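Local structure of acetone carboxylase alpha subunit (Xanthobacter autotrophicus Py2, 5M45) at residues 295-300 with 539-544; 343-348 with 401-406; 410-415 with 430-435; 459-464 with 475-480. The protein forms the alpha subunit of acetone carboxylase, a manganese-containing multi-subunit enzyme whose alpha chain belongs to the hydantoinase B/oxoprolinase family. One frame throughout, in Å; residues are numbered along the deposited sequence.

Interaction 1 of 4, residues 295-300 with 539-544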
loop_
_atom_site.group_PDB
_atom_site.type_symbol
_atom_site.label_atom_id
_atom_site.label_comp_id
_atom_site.label_asym_id
_atom_site.label_seq_id
_atom_site.Cartn_x
_atom_site.Cartn_y
_atom_site.Cartn_z
ATOM N N ASP A 295 16.024 -23.281 -4.628
ATOM C CA ASP A 295 14.888 -23.904 -3.939
ATOM C C ASP A 295 13.889 -22.928 -3.328
ATOM O O ASP A 295 14.297 -21.886 -2.817
ATOM C CB ASP A 295 15.370 -24.902 -2.873
ATOM C CG ASP A 295 16.239 -24.266 -1.751
ATOM O OD1 ASP A 295 17.293 -23.634 -2.049
ATOM O OD2 ASP A 295 15.907 -24.450 -0.546
ATOM N N VAL A 296 12.599 -23.289 -3.389
ATOM C CA VAL A 296 11.506 -22.585 -2.711
ATOM C C VAL A 296 10.695 -23.589 -1.852
ATOM O O VAL A 296 9.667 -24.107 -2.307
ATOM C CB VAL A 296 10.603 -21.865 -3.710
ATOM C CG1 VAL A 296 9.534 -21.058 -2.980
ATOM C CG2 VAL A 296 11.421 -20.935 -4.613
ATOM N N PRO A 297 11.151 -23.839 -0.588
ATOM C CA PRO A 297 10.508 -24.840 0.276
ATOM C C PRO A 297 9.287 -24.290 1.059
ATOM O O PRO A 297 9.314 -24.205 2.307
ATOM C CB PRO A 297 11.648 -25.300 1.191
ATOM C CG PRO A 297 12.565 -24.139 1.284
ATOM C CD PRO A 297 12.503 -23.495 -0.089
ATOM N N TYR A 298 8.210 -23.952 0.313
ATOM C CA TYR A 298 7.031 -23.328 0.931
ATOM C C TYR A 298 6.056 -24.335 1.540
ATOM O O TYR A 298 5.088 -23.930 2.181
ATOM C CB TYR A 298 6.316 -22.366 -0.042
ATOM C CG TYR A 298 6.776 -20.906 -0.017
ATOM C CD1 TYR A 298 8.101 -20.554 0.309
ATOM C CD2 TYR A 298 5.896 -19.879 -0.338
ATOM C CE1 TYR A 298 8.518 -19.227 0.304
ATOM C CE2 TYR A 298 6.297 -18.553 -0.342
ATOM C CZ TYR A 298 7.608 -18.225 -0.018
ATOM O OH TYR A 298 8.024 -16.917 -0.021
ATOM N N ALA A 299 6.283 -25.627 1.363
ATOM C CA ALA A 299 5.441 -26.657 2.010
ATOM C C ALA A 299 5.640 -26.747 3.532
ATOM O O ALA A 299 4.710 -27.152 4.239
ATOM C CB ALA A 299 5.619 -28.029 1.358
ATOM N N HIS A 300 6.826 -26.358 4.026
ATOM C CA HIS A 300 7.187 -26.529 5.443
ATOM C C HIS A 300 6.233 -25.703 6.349
ATOM O O HIS A 300 5.834 -24.586 5.987
ATOM C CB HIS A 300 8.653 -26.060 5.666
ATOM C CG HIS A 300 9.271 -26.526 6.946
ATOM N ND1 HIS A 300 9.095 -25.875 8.141
ATOM C CD2 HIS A 300 10.129 -27.542 7.206
ATOM C CE1 HIS A 300 9.790 -26.475 9.094
ATOM N NE2 HIS A 300 10.414 -27.500 8.556
ATOM N N ASN A 539 19.072 -19.535 0.242
ATOM C CA ASN A 539 19.037 -20.867 -0.383
ATOM C C ASN A 539 19.317 -21.949 0.667
ATOM O O ASN A 539 20.132 -21.741 1.578
ATOM C CB ASN A 539 20.026 -20.955 -1.559
ATOM C CG ASN A 539 21.482 -20.783 -1.138
ATOM O OD1 ASN A 539 21.817 -19.850 -0.431
ATOM N ND2 ASN A 539 22.362 -21.705 -1.577
ATOM N N GLY A 540 18.637 -23.078 0.556
ATOM C CA GLY A 540 18.702 -24.170 1.543
ATOM C C GLY A 540 19.105 -25.495 0.958
ATOM O O GLY A 540 20.286 -25.926 1.055
ATOM N N HIS A 541 18.135 -26.134 0.313
ATOM C CA HIS A 541 18.351 -27.449 -0.310
ATOM C C HIS A 541 19.281 -27.479 -1.546
ATOM O O HIS A 541 19.807 -28.553 -1.882
ATOM C CB HIS A 541 16.997 -28.075 -0.686
ATOM C CG HIS A 541 16.053 -28.262 0.459
ATOM N ND1 HIS A 541 16.274 -29.168 1.463
ATOM C CD2 HIS A 541 14.863 -27.674 0.739
ATOM C CE1 HIS A 541 15.262 -29.136 2.317
ATOM N NE2 HIS A 541 14.413 -28.204 1.914
ATOM N N ILE A 542 19.468 -26.337 -2.212
ATOM C CA ILE A 542 20.201 -26.222 -3.483
ATOM C C ILE A 542 21.284 -25.134 -3.369
ATOM O O ILE A 542 21.016 -24.031 -2.873
ATOM C CB ILE A 542 19.228 -25.866 -4.629
ATOM C CG1 ILE A 542 18.283 -27.045 -4.888
ATOM C CG2 ILE A 542 19.972 -25.522 -5.929
ATOM C CD1 ILE A 542 17.108 -26.777 -5.835
ATOM N N SER A 543 22.504 -25.455 -3.837
ATOM C CA SER A 543 23.537 -24.473 -4.093
ATOM C C SER A 543 23.346 -23.929 -5.510
ATOM O O SER A 543 23.375 -24.704 -6.458
ATOM C CB SER A 543 24.932 -25.104 -3.982
ATOM O OG SER A 543 25.235 -25.453 -2.659
ATOM N N SER A 544 23.185 -22.615 -5.663
ATOM C CA SER A 544 22.904 -22.030 -6.996
ATOM C C SER A 544 24.155 -21.987 -7.916
ATOM O O SER A 544 24.058 -22.273 -9.133
ATOM C CB SER A 544 22.269 -20.626 -6.868
ATOM O OG SER A 544 22.972 -19.792 -5.938
#
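Asp295 turns its carboxylate into the backbone of 539-544, where it is held by the N-H groups of Gly540 and His541, with a weak third from Ile542. Its CG lies between the backbone N and the carbonyl carbon (chi1 61°), the crowded position, and from there both oxygens reach the loop. OD1 accepts from Gly540 N at 3.0 Å through its syn lone pair, an almost straight bond, and receives the weak, longer one from Ile542 N. OD2 takes the N-H of His541 at 2.9 Å from well above the carboxylate plane, 63° out of it. Several donors are thus spread over the two oxygens, which should restrain the group's rotation and would be expected to favour its charged form. At the aliphatic part of the side chain, Ile542 CD1 packs against Asp295 CB at 3.9 Å, while Pro297, the centre of an inverse gamma turn, sets CB at the edge of the His541 ring. That ring's ND1 bonds a polar side chain of another protein's chain, and an aromatic side chain of that chain stacks on it. The whole is a buried aspartate on strand 286-297 whose carboxylate binds backbone N-H groups of the 539-544 loop, beside a subunit interface.

Interaction 2 of 4, residues 343-348 with 401-406. With ACT (acetate ion), chain N.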
loop_
_atom_site.group_PDB
_atom_site.type_symbol
_atom_site.label_atom_id
_atom_site.label_comp_id
_atom_site.label_asym_id
_atom_site.label_seq_id
_atom_site.Cartn_x
_atom_site.Cartn_y
_atom_site.Cartn_z
ATOM N N HIS A 343 5.074 -16.230 -4.327
ATOM C CA HIS A 343 6.221 -15.989 -3.442
ATOM C C HIS A 343 6.757 -14.587 -3.782
ATOM O O HIS A 343 6.178 -13.905 -4.628
ATOM C CB HIS A 343 7.265 -17.101 -3.615
ATOM C CG HIS A 343 7.651 -17.369 -5.036
ATOM N ND1 HIS A 343 8.245 -16.426 -5.840
ATOM C CD2 HIS A 343 7.531 -18.479 -5.806
ATOM C CE1 HIS A 343 8.472 -16.927 -7.045
ATOM N NE2 HIS A 343 8.029 -18.171 -7.053
ATOM N N THR A 344 7.868 -14.188 -3.152
ATOM C CA THR A 344 8.461 -12.840 -3.340
ATOM C C THR A 344 9.738 -12.805 -4.203
ATOM O O THR A 344 10.500 -11.831 -4.146
ATOM C CB THR A 344 8.718 -12.175 -1.962
ATOM O OG1 THR A 344 9.604 -12.965 -1.167
ATOM C CG2 THR A 344 7.397 -12.008 -1.211
ATOM N N TYR A 345 9.909 -13.798 -5.081
ATOM C CA TYR A 345 11.169 -14.042 -5.847
ATOM C C TYR A 345 11.034 -13.768 -7.356
ATOM O O TYR A 345 12.010 -14.001 -8.123
ATOM C CB TYR A 345 11.747 -15.486 -5.564
ATOM C CG TYR A 345 11.563 -15.876 -4.089
ATOM C CD1 TYR A 345 12.024 -15.033 -3.075
ATOM C CD2 TYR A 345 10.943 -17.079 -3.718
ATOM C CE1 TYR A 345 11.809 -15.319 -1.747
ATOM C CE2 TYR A 345 10.725 -17.381 -2.365
ATOM C CZ TYR A 345 11.154 -16.509 -1.386
ATOM O OH TYR A 345 10.900 -16.762 -0.053
ATOM N N ASN A 346 9.884 -13.261 -7.805
ATOM C CA ASN A 346 9.665 -12.933 -9.198
ATOM C C ASN A 346 10.449 -11.689 -9.649
ATOM O O ASN A 346 10.882 -10.874 -8.798
ATOM C CB ASN A 346 8.159 -12.712 -9.446
ATOM C CG ASN A 346 7.329 -13.900 -8.985
ATOM O OD1 ASN A 346 7.366 -14.957 -9.603
ATOM N ND2 ASN A 346 6.625 -13.755 -7.858
ATOM N N ALA A 347 10.631 -11.525 -10.961
ATOM C CA ALA A 347 11.374 -10.384 -11.475
ATOM C C ALA A 347 10.719 -9.719 -12.705
ATOM O O ALA A 347 9.453 -9.730 -12.843
ATOM C CB ALA A 347 12.857 -10.806 -11.713
ATOM N N HIS A 348 11.519 -9.059 -13.536
ATOM C CA HIS A 348 11.038 -8.260 -14.658
ATOM C C HIS A 348 12.153 -8.237 -15.693
ATOM O O HIS A 348 13.333 -8.411 -15.327
ATOM C CB HIS A 348 10.704 -6.850 -14.166
ATOM C CG HIS A 348 10.011 -5.968 -15.161
ATOM N ND1 HIS A 348 10.688 -5.303 -16.154
ATOM C CD2 HIS A 348 8.724 -5.551 -15.249
ATOM C CE1 HIS A 348 9.841 -4.558 -16.855
ATOM N NE2 HIS A 348 8.643 -4.681 -16.315
ATOM N N TRP A 401 15.970 -10.960 -5.782
ATOM C CA TRP A 401 17.349 -11.472 -5.825
ATOM C C TRP A 401 17.468 -12.975 -5.700
ATOM O O TRP A 401 18.388 -13.530 -6.270
ATOM C CB TRP A 401 18.218 -10.856 -4.701
ATOM C CG TRP A 401 18.327 -9.355 -4.677
ATOM C CD1 TRP A 401 17.895 -8.528 -3.686
ATOM C CD2 TRP A 401 18.975 -8.524 -5.654
ATOM N NE1 TRP A 401 18.266 -7.221 -3.957
ATOM C CE2 TRP A 401 18.900 -7.182 -5.172
ATOM C CE3 TRP A 401 19.609 -8.765 -6.881
ATOM C CZ2 TRP A 401 19.413 -6.111 -5.888
ATOM C CZ3 TRP A 401 20.136 -7.680 -7.575
ATOM C CH2 TRP A 401 20.043 -6.372 -7.077
ATOM N N HIS A 402 16.615 -13.627 -4.925
ATOM C CA HIS A 402 16.723 -15.109 -4.704
ATOM C C HIS A 402 16.866 -15.871 -6.033
ATOM O O HIS A 402 17.754 -16.734 -6.197
ATOM C CB HIS A 402 15.492 -15.597 -3.964
ATOM C CG HIS A 402 15.557 -17.009 -3.470
ATOM N ND1 HIS A 402 16.588 -17.486 -2.698
ATOM C CD2 HIS A 402 14.681 -18.035 -3.604
ATOM C CE1 HIS A 402 16.357 -18.753 -2.384
ATOM N NE2 HIS A 402 15.201 -19.109 -2.921
ATOM N N PHE A 403 16.004 -15.486 -6.993
ATOM C CA PHE A 403 16.068 -16.032 -8.353
ATOM C C PHE A 403 17.143 -15.377 -9.199
ATOM O O PHE A 403 17.909 -16.062 -9.895
ATOM C CB PHE A 403 14.685 -15.908 -9.043
ATOM C CG PHE A 403 13.632 -16.905 -8.549
ATOM C CD1 PHE A 403 13.827 -17.740 -7.423
ATOM C CD2 PHE A 403 12.434 -16.995 -9.237
ATOM C CE1 PHE A 403 12.831 -18.632 -7.026
ATOM C CE2 PHE A 403 11.449 -17.871 -8.846
ATOM C CZ PHE A 403 11.641 -18.692 -7.729
ATOM N N LEU A 404 17.210 -14.051 -9.161
ATOM C CA LEU A 404 18.146 -13.304 -10.022
ATOM C C LEU A 404 19.621 -13.732 -9.858
ATOM O O LEU A 404 20.288 -14.053 -10.836
ATOM C CB LEU A 404 18.025 -11.774 -9.763
ATOM C CG LEU A 404 16.724 -11.060 -10.210
ATOM C CD1 LEU A 404 16.710 -9.613 -9.726
ATOM C CD2 LEU A 404 16.557 -11.088 -11.724
ATOM N N VAL A 405 20.111 -13.742 -8.607
ATOM C CA VAL A 405 21.542 -14.056 -8.344
ATOM C C VAL A 405 21.866 -15.529 -8.659
ATOM O O VAL A 405 23.036 -15.861 -8.942
ATOM C CB VAL A 405 21.998 -13.714 -6.903
ATOM C CG1 VAL A 405 21.669 -12.272 -6.552
ATOM C CG2 VAL A 405 21.402 -14.659 -5.878
ATOM N N SER A 406 20.823 -16.382 -8.635
ATOM C CA SER A 406 20.952 -17.806 -8.889
ATOM C C SER A 406 20.974 -18.124 -10.410
ATOM O O SER A 406 21.523 -19.143 -10.819
ATOM C CB SER A 406 19.788 -18.562 -8.206
ATOM O OG SER A 406 19.816 -18.451 -6.781
HETATM C C ACT N . 19.787 -4.518 -2.653
HETATM O O ACT N . 18.668 -5.032 -2.426
HETATM O OXT ACT N . 19.876 -3.303 -2.934
HETATM C CH3 ACT N . 21.023 -5.373 -2.581
#
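Tyr345 lays its CB over the centre of the Phe403 ring, 3.6 Å from the centroid and only 11° off the normal, a clear CH-pi contact. The two side chains cross at about a right angle. CG of Tyr345 is set anti to the carbonyl carbon, beside the backbone N (chi1 -38°), where it lies 3.8 Å from His402 CD2. The edge of the imidazole faces the tyrosine ring in an edge-to-face pair with planes 57° apart; His402 CD2 stands above the tyrosine face, offset toward the rim, and His402 CB touches Tyr345 CD1 at 3.6 Å. On the far end of Phe403, His343 comes tip to tip, its CE1 3.6 Å from Phe403 CE2. His343, Tyr345, His402 and Phe403 thus make an aromatic cluster that seats the first turn of helix 401-422 against the loop leading into helix 349-361. The polar ends have partners beyond the two segments: Tyr345 OH bonds Tyr298 OH, and His402 NE2 bonds Asp295 O. Within the loop, Tyr345 N donates to His343 ND1 at 3.2 Å, which helps to fix the rotation of that imidazole. Tyr345 O, by contrast, is buried without a polar partner and lies 3.2 Å from Phe403 CD2. Farther along, the packing thins to Ala347 CB against Leu404 CD2 at 3.7 Å. The CB of Trp401 points away from the loop, and NE1 donates to an acetate ion, probably from the crystallisation liquor, at 2.7 Å.

Interaction 3 of 4, residues 410-415 with 430-435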
loop_
_atom_site.group_PDB
_atom_site.type_symbol
_atom_site.label_atom_id
_atom_site.label_comp_id
_atom_site.label_asym_id
_atom_site.label_seq_id
_atom_site.Cartn_x
_atom_site.Cartn_y
_atom_site.Cartn_z
ATOM N N ALA A 410 25.617 -18.621 -13.575
ATOM C CA ALA A 410 25.983 -19.510 -14.688
ATOM C C ALA A 410 26.642 -18.770 -15.865
ATOM O O ALA A 410 27.459 -19.353 -16.571
ATOM C CB ALA A 410 24.772 -20.278 -15.167
ATOM N N LEU A 411 26.322 -17.487 -16.064
ATOM C CA LEU A 411 26.874 -16.731 -17.185
ATOM C C LEU A 411 28.374 -16.483 -17.033
ATOM O O LEU A 411 29.098 -16.456 -18.025
ATOM C CB LEU A 411 26.108 -15.423 -17.445
ATOM C CG LEU A 411 24.550 -15.564 -17.423
ATOM C CD1 LEU A 411 23.813 -14.263 -17.714
ATOM C CD2 LEU A 411 23.987 -16.638 -18.342
ATOM N N TRP A 412 28.865 -16.326 -15.791
ATOM C CA TRP A 412 30.328 -16.269 -15.547
ATOM C C TRP A 412 31.049 -17.526 -16.048
ATOM O O TRP A 412 32.168 -17.444 -16.565
ATOM C CB TRP A 412 30.659 -16.179 -14.050
ATOM C CG TRP A 412 30.352 -14.922 -13.325
ATOM C CD1 TRP A 412 29.191 -14.629 -12.660
ATOM C CD2 TRP A 412 31.245 -13.800 -13.090
ATOM N NE1 TRP A 412 29.308 -13.388 -12.045
ATOM C CE2 TRP A 412 30.555 -12.873 -12.290
ATOM C CE3 TRP A 412 32.556 -13.515 -13.478
ATOM C CZ2 TRP A 412 31.121 -11.663 -11.873
ATOM C CZ3 TRP A 412 33.139 -12.323 -13.065
ATOM C CH2 TRP A 412 32.425 -11.408 -12.257
ATOM N N ARG A 413 30.426 -18.703 -15.887
ATOM C CA ARG A 413 31.042 -19.936 -16.339
ATOM C C ARG A 413 31.199 -19.989 -17.862
ATOM O O ARG A 413 32.258 -20.386 -18.390
ATOM C CB ARG A 413 30.276 -21.174 -15.838
ATOM C CG ARG A 413 30.249 -21.290 -14.325
ATOM C CD ARG A 413 29.911 -22.723 -13.827
ATOM N NE ARG A 413 28.654 -23.227 -14.371
ATOM C CZ ARG A 413 27.430 -22.962 -13.885
ATOM N NH1 ARG A 413 27.227 -22.196 -12.803
ATOM N NH2 ARG A 413 26.364 -23.503 -14.497
ATOM N N GLY A 414 30.158 -19.583 -18.586
ATOM C CA GLY A 414 30.265 -19.540 -20.043
ATOM C C GLY A 414 31.337 -18.596 -20.541
ATOM O O GLY A 414 32.177 -18.971 -21.371
ATOM N N LEU A 415 31.304 -17.352 -20.048
ATOM C CA LEU A 415 32.357 -16.392 -20.404
ATOM C C LEU A 415 33.745 -16.880 -20.029
ATOM O O LEU A 415 34.694 -16.674 -20.799
ATOM C CB LEU A 415 32.118 -14.995 -19.793
ATOM C CG LEU A 415 31.161 -14.027 -20.482
ATOM C CD1 LEU A 415 30.942 -12.779 -19.612
ATOM C CD2 LEU A 415 31.721 -13.607 -21.820
ATOM N N ALA A 430 34.736 -18.669 -11.562
ATOM C CA ALA A 430 33.737 -19.732 -11.581
ATOM C C ALA A 430 32.307 -19.256 -11.266
ATOM O O ALA A 430 31.371 -20.004 -11.488
ATOM C CB ALA A 430 34.144 -20.838 -10.625
ATOM N N GLY A 431 32.153 -18.032 -10.733
ATOM C CA GLY A 431 30.843 -17.407 -10.559
ATOM C C GLY A 431 30.596 -16.786 -9.189
ATOM O O GLY A 431 31.400 -16.911 -8.261
ATOM N N ASN A 432 29.471 -16.082 -9.073
ATOM C CA ASN A 432 29.089 -15.420 -7.824
ATOM C C ASN A 432 28.364 -16.353 -6.847
ATOM O O ASN A 432 27.608 -17.267 -7.257
ATOM C CB ASN A 432 28.272 -14.138 -8.089
ATOM C CG ASN A 432 26.955 -14.405 -8.838
ATOM O OD1 ASN A 432 26.931 -14.427 -10.066
ATOM N ND2 ASN A 432 25.859 -14.611 -8.086
ATOM N N ALA A 433 28.604 -16.110 -5.546
ATOM C CA ALA A 433 27.867 -16.747 -4.471
ATOM C C ALA A 433 26.401 -16.382 -4.512
ATOM O O ALA A 433 26.032 -15.321 -5.032
ATOM C CB ALA A 433 28.434 -16.316 -3.129
ATOM N N ASN A 434 25.580 -17.222 -3.924
ATOM C CA ASN A 434 24.237 -16.809 -3.538
ATOM C C ASN A 434 24.356 -15.750 -2.410
ATOM O O ASN A 434 25.042 -15.989 -1.392
ATOM C CB ASN A 434 23.399 -18.012 -3.071
ATOM C CG ASN A 434 21.917 -17.698 -2.999
ATOM O OD1 ASN A 434 21.443 -17.041 -2.058
ATOM N ND2 ASN A 434 21.165 -18.175 -3.985
ATOM N N THR A 435 23.733 -14.589 -2.606
ATOM C CA THR A 435 23.866 -13.464 -1.666
ATOM C C THR A 435 22.804 -13.583 -0.542
ATOM O O THR A 435 21.693 -13.027 -0.656
ATOM C CB THR A 435 23.752 -12.108 -2.406
ATOM O OG1 THR A 435 22.423 -11.932 -2.925
ATOM C CG2 THR A 435 24.750 -12.020 -3.484
HETATM O O HOH W 1 28.758 -20.583 -10.839
#
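Trp412 presses its CB onto Gly431 CA at 3.7 Å, and this is the tight half of the contact. Gly431 C lies over one face of the indole, so the loop backbone passes directly against the ring. The backbone angles of Gly431 by themselves call for glycine, since a side chain would be jammed against the carbonyl oxygen of Ala430. At the indole edge stands Asn432 OD1, 3.3 Å from Trp412 NE1 and near the ring plane; the two side chains cross at about a right angle, with ring and amide planes 59° apart. Helix 401-422 is kinked at 410-411, and the loop that follows it, which has no regular structure here, runs back along it, so that the chain packs on the helix it has just left. Asn432 ND2 donates to Ala433 O at 3.1 Å and also bonds Val405 O, nearer the start of the same helix. The other side is less closely packed and bridged by a single water, although its residues are buried. Arg413 brings CG to 3.3 Å from Ala430 O, then bends at chi3 (-55°), which turns NE back from the extended course. The water, in the guanidinium plane, joins the two segments, accepting from Arg413 NH1 at 3.0 Å and donating to Ala430 O at 2.8 Å. Arg413 NH2 goes instead to Val291 O of strand 286-297.

Interaction 4 of 4, residues 459-464 with 475-480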
loop_
_atom_site.group_PDB
_atom_site.type_symbol
_atom_site.label_atom_id
_atom_site.label_comp_id
_atom_site.label_asym_id
_atom_site.label_seq_id
_atom_site.Cartn_x
_atom_site.Cartn_y
_atom_site.Cartn_z
ATOM N N ALA A 459 26.385 -8.537 2.026
ATOM C CA ALA A 459 27.205 -7.834 1.066
ATOM C C ALA A 459 28.602 -8.419 0.926
ATOM O O ALA A 459 29.319 -8.043 -0.025
ATOM C CB ALA A 459 27.302 -6.320 1.417
ATOM N N ALA A 460 29.002 -9.307 1.857
ATOM C CA ALA A 460 30.382 -9.796 1.982
ATOM C C ALA A 460 30.408 -11.324 1.966
ATOM O O ALA A 460 30.622 -11.971 2.988
ATOM C CB ALA A 460 30.994 -9.242 3.263
ATOM N N ASN A 461 30.109 -11.899 0.799
ATOM C CA ASN A 461 30.119 -13.344 0.584
ATOM C C ASN A 461 31.417 -13.766 -0.120
ATOM O O ASN A 461 32.150 -12.927 -0.645
ATOM C CB ASN A 461 28.950 -13.760 -0.306
ATOM C CG ASN A 461 27.637 -13.162 0.120
ATOM O OD1 ASN A 461 27.030 -13.578 1.142
ATOM N ND2 ASN A 461 27.173 -12.137 -0.652
ATOM N N GLY A 462 31.656 -15.070 -0.204
ATOM C CA GLY A 462 32.799 -15.581 -0.955
ATOM C C GLY A 462 32.673 -15.324 -2.456
ATOM O O GLY A 462 31.553 -15.218 -2.986
ATOM N N THR A 463 33.808 -15.200 -3.134
ATOM C CA THR A 463 33.842 -15.061 -4.606
ATOM C C THR A 463 34.353 -16.349 -5.271
ATOM O O THR A 463 35.033 -17.179 -4.646
ATOM C CB THR A 463 34.665 -13.849 -5.089
ATOM O OG1 THR A 463 36.068 -14.094 -4.888
ATOM C CG2 THR A 463 34.273 -12.596 -4.380
ATOM N N GLY A 464 33.980 -16.525 -6.543
ATOM C CA GLY A 464 34.437 -17.664 -7.318
ATOM C C GLY A 464 35.959 -17.729 -7.482
ATOM O O GLY A 464 36.618 -16.704 -7.647
ATOM N N ALA A 475 33.861 -11.195 0.946
ATOM C CA ALA A 475 34.420 -10.094 0.141
ATOM C C ALA A 475 33.491 -9.254 -0.745
ATOM O O ALA A 475 33.843 -8.078 -1.041
ATOM C CB ALA A 475 35.535 -10.660 -0.735
ATOM N N ALA A 476 32.410 -9.839 -1.268
ATOM C CA ALA A 476 31.613 -9.179 -2.319
ATOM C C ALA A 476 30.222 -9.816 -2.530
ATOM O O ALA A 476 29.883 -10.869 -1.930
ATOM C CB ALA A 476 32.383 -9.208 -3.631
ATOM N N ALA A 477 29.435 -9.129 -3.354
ATOM C CA ALA A 477 28.150 -9.616 -3.839
ATOM C C ALA A 477 28.059 -9.288 -5.321
ATOM O O ALA A 477 28.619 -8.295 -5.768
ATOM C CB ALA A 477 27.015 -8.951 -3.075
ATOM N N ILE A 478 27.348 -10.092 -6.088
ATOM C CA ILE A 478 27.143 -9.789 -7.543
ATOM C C ILE A 478 26.556 -8.377 -7.797
ATOM O O ILE A 478 26.950 -7.725 -8.746
ATOM C CB ILE A 478 26.312 -10.884 -8.240
ATOM C CG1 ILE A 478 26.235 -10.674 -9.769
ATOM C CG2 ILE A 478 24.899 -10.977 -7.689
ATOM C CD1 ILE A 478 27.584 -10.704 -10.459
ATOM N N TRP A 479 25.658 -7.915 -6.922
ATOM C CA TRP A 479 25.024 -6.594 -7.059
ATOM C C TRP A 479 25.868 -5.397 -6.556
ATOM O O TRP A 479 25.441 -4.240 -6.676
ATOM C CB TRP A 479 23.581 -6.571 -6.433
ATOM C CG TRP A 479 23.419 -7.341 -5.170
ATOM C CD1 TRP A 479 22.850 -8.582 -5.038
ATOM C CD2 TRP A 479 23.874 -6.981 -3.864
ATOM N NE1 TRP A 479 22.904 -9.005 -3.745
ATOM C CE2 TRP A 479 23.516 -8.044 -2.986
ATOM C CE3 TRP A 479 24.508 -5.847 -3.338
ATOM C CZ2 TRP A 479 23.806 -8.023 -1.630
ATOM C CZ3 TRP A 479 24.808 -5.824 -1.977
ATOM C CH2 TRP A 479 24.442 -6.903 -1.138
ATOM N N ASN A 480 27.036 -5.649 -5.951
ATOM C CA ASN A 480 28.000 -4.609 -5.577
ATOM C C ASN A 480 29.359 -5.260 -5.258
ATOM O O ASN A 480 29.522 -5.901 -4.153
ATOM C CB ASN A 480 27.524 -3.756 -4.359
ATOM C CG ASN A 480 28.467 -2.565 -4.069
ATOM O OD1 ASN A 480 29.588 -2.443 -4.649
ATOM N ND2 ASN A 480 28.029 -1.674 -3.169
HETATM O O HOH W 2 28.635 -5.917 -1.704
#
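Asn461 meets Ala475 and Ala476 together, the mark of a classic beta bulge built on a single antiparallel bridge between two loop segments. Its side chain folds toward the bridge in two steps: chi1 (-48°) sets CG beside the backbone N, and chi2 (-74°) then turns the amide so that ND2 meets Ala476 O at 3.3 Å, an oxygen 26° out of the amide plane. Asn461 N reaches the same oxygen at 2.9 Å, from the same face of the carbonyl. The stronger partner of ND2 is Cys458 O. In return, Asn461 O accepts from Ala475 N at 2.9 Å, above the carbonyl plane, and from Ala476 N at 3.2 Å, in that plane and on a lone pair. Beyond the bridge the small side chains pack: Thr463 CG2 rests on Ala476 CB at 4.0 Å. Farther along, the type I turn 477-480 brings Trp479 round until Ala477 CB lies 3.5 Å above the plane of its indole, over the centre, while Ala459 approaches that ring obliquely, CA to CH2. The indole NE1 bonds Thr435 OG1. A water near the turn lies 2.8 Å from Ala459 O and 2.6 Å from Asn480 O.

Overall arrangement
Along the chain, interactions 2, 3 and 4 follow one another in series, and all three fall within the span that interaction 1 closes between strand 286-297 and the loop after strand 532-535. Interactions 3 and 4 are the closest pair, about 11 Å between centres, and interactions 1 and 4 the most distant, about 21 Å and not touching. The other pairs all touch, linked by bonds such as Asn434 ND2 to Ser544 OG or by packing of Trp401 on Trp479. Helix 401-422 carries segments of interactions 2 and 3, their centres about 16 Å apart, and is touched by residues of interactions 1 and 4. The side chains of Leu404 and Trp479 lie about 10 and 7 Å from the manganese ion.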